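Local coordinates for BF1531-like N-terminal domain-containing protein (Bacteroides fragilis, PDB 3SLR) that is of unknown function but binds magnesium in a phosphatase-like (HAD-type) domain and may hydrolyse ester bonds, with an N-terminal domain of the FkbH family, at residues 23-28 against 212-217. Numbering follows the deposited sequence.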
loop_
_atom_site.group_PDB
_atom_site.type_symbol
_atom_site.label_atom_id
_atom_site.label_comp_id
_atom_site.label_asym_id
_atom_site.label_seq_id
_atom_site.Cartn_x
_atom_site.Cartn_y
_atom_site.Cartn_z
ATOM N N LEU A 23 8.726 14.519 12.566
ATOM C CA LEU A 23 9.270 14.371 11.216
ATOM C C LEU A 23 8.884 15.593 10.403
ATOM O O LEU A 23 7.745 16.052 10.474
ATOM C CB LEU A 23 8.719 13.114 10.529
ATOM C CG LEU A 23 9.140 11.752 11.072
ATOM C CD1 LEU A 23 8.370 10.644 10.361
ATOM C CD2 LEU A 23 10.633 11.584 10.863
ATOM N N LYS A 24 9.832 16.130 9.644
ATOM C CA LYS A 24 9.548 17.274 8.788
ATOM C C LYS A 24 9.244 16.773 7.384
ATOM O O LYS A 24 10.099 16.161 6.746
ATOM C CB LYS A 24 10.727 18.248 8.781
ATOM C CG LYS A 24 10.900 18.973 10.111
ATOM C CD LYS A 24 12.339 19.411 10.339
ATOM C CE LYS A 24 12.748 20.491 9.386
ATOM N NZ LYS A 24 14.182 20.862 9.575
ATOM N N VAL A 25 8.024 17.038 6.923
ATOM C CA VAL A 25 7.551 16.568 5.623
ATOM C C VAL A 25 7.203 17.755 4.725
ATOM O O VAL A 25 6.364 18.590 5.078
ATOM C CB VAL A 25 6.303 15.686 5.786
ATOM C CG1 VAL A 25 5.766 15.237 4.411
ATOM C CG2 VAL A 25 6.617 14.479 6.664
ATOM N N ALA A 26 7.868 17.844 3.576
ATOM C CA ALA A 26 7.504 18.841 2.565
ATOM C C ALA A 26 6.566 18.207 1.529
ATOM O O ALA A 26 6.764 17.067 1.111
ATOM C CB ALA A 26 8.747 19.381 1.879
ATOM N N LEU A 27 5.545 18.950 1.127
ATOM C CA LEU A 27 4.626 18.481 0.096
ATOM C C LEU A 27 4.523 19.540 -0.993
ATOM O O LEU A 27 4.220 20.704 -0.717
ATOM C CB LEU A 27 3.248 18.223 0.700
ATOM C CG LEU A 27 2.114 17.907 -0.272
ATOM C CD1 LEU A 27 2.362 16.575 -1.003
ATOM C CD2 LEU A 27 0.790 17.881 0.481
ATOM N N LEU A 28 4.796 19.136 -2.231
ATOM C CA LEU A 28 4.745 20.050 -3.370
ATOM C C LEU A 28 3.976 19.384 -4.508
ATOM O O LEU A 28 4.302 18.267 -4.910
ATOM C CB LEU A 28 6.162 20.399 -3.840
ATOM C CG LEU A 28 7.166 20.878 -2.784
ATOM C CD1 LEU A 28 7.866 19.685 -2.144
ATOM C CD2 LEU A 28 8.195 21.795 -3.407
ATOM N N ASP A 212 2.379 4.779 4.956
ATOM C CA ASP A 212 2.911 3.414 4.999
ATOM C C ASP A 212 4.392 3.450 4.634
ATOM O O ASP A 212 5.204 2.718 5.207
ATOM C CB ASP A 212 2.213 2.472 3.994
ATOM C CG ASP A 212 0.765 2.152 4.355
ATOM O OD1 ASP A 212 0.367 2.283 5.534
ATOM O OD2 ASP A 212 0.016 1.751 3.430
ATOM N N ILE A 213 4.736 4.288 3.656
ATOM C CA ILE A 213 6.114 4.353 3.170
ATOM C C ILE A 213 7.008 5.008 4.224
ATOM O O ILE A 213 8.059 4.482 4.566
ATOM C CB ILE A 213 6.222 5.122 1.836
ATOM C CG1 ILE A 213 5.547 4.312 0.716
ATOM C CG2 ILE A 213 7.685 5.378 1.486
ATOM C CD1 ILE A 213 5.282 5.127 -0.585
ATOM N N ILE A 214 6.584 6.161 4.722
ATOM C CA ILE A 214 7.329 6.842 5.774
ATOM C C ILE A 214 7.570 5.924 6.972
ATOM O O ILE A 214 8.701 5.800 7.441
ATOM C CB ILE A 214 6.615 8.131 6.190
ATOM C CG1 ILE A 214 6.645 9.115 5.024
ATOM C CG2 ILE A 214 7.260 8.721 7.447
ATOM C CD1 ILE A 214 6.045 10.461 5.326
ATOM N N ALA A 215 6.519 5.262 7.449
ATOM C CA ALA A 215 6.656 4.343 8.575
ATOM C C ALA A 215 7.676 3.236 8.299
ATOM O O ALA A 215 8.508 2.927 9.160
ATOM C CB ALA A 215 5.300 3.752 8.967
ATOM N N ALA A 216 7.610 2.636 7.110
ATOM C CA ALA A 216 8.532 1.563 6.750
ATOM C C ALA A 216 9.971 2.053 6.777
ATOM O O ALA A 216 10.853 1.381 7.306
ATOM C CB ALA A 216 8.192 0.987 5.362
ATOM N N ILE A 217 10.210 3.221 6.194
ATOM C CA ILE A 217 11.547 3.818 6.226
ATOM C C ILE A 217 12.022 4.074 7.663
ATOM O O ILE A 217 13.198 3.873 7.982
ATOM C CB ILE A 217 11.612 5.105 5.372
ATOM C CG1 ILE A 217 11.419 4.752 3.894
ATOM C CG2 ILE A 217 12.942 5.797 5.549
ATOM C CD1 ILE A 217 11.071 5.931 2.996
#
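L23 and V25 meet I214 in a small, wholly apolar helix-on-sheet contact inside the N-terminal FkbH domain. The strand 22-29 runs within a parallel five-stranded sheet, between strands 50-55 and 79-83, and the helix 203-217 packs against one face of that sheet.

Of 212-217, I214 alone reaches 23-28, and it does so with two separate branches. Its CG2 methyl, anti to the backbone N, meets CD1 of L23 at 3.7 Å, the two side chains passing alongside each other in opposite directions. The longer branch leaves CB roughly at right angles to the first: stretched out with chi2 at -177°, it brings CD1 to 4.3 Å from CG2 of V25, a looser touch. L23 and V25, two positions apart on the strand, both start their side chains toward the helix. I214 also rests on I124 of strand 122-126, so the helix spans more than one strand, while V25 packs on I81 of the adjacent strand 79-83.

All three touching residues are buried, yet the surface buried between the segments is just 103 Å², both sides summed. With methyl groups alone meeting, the contact implies hydrophobic burial and dispersion, without directional bonds to fix its geometry.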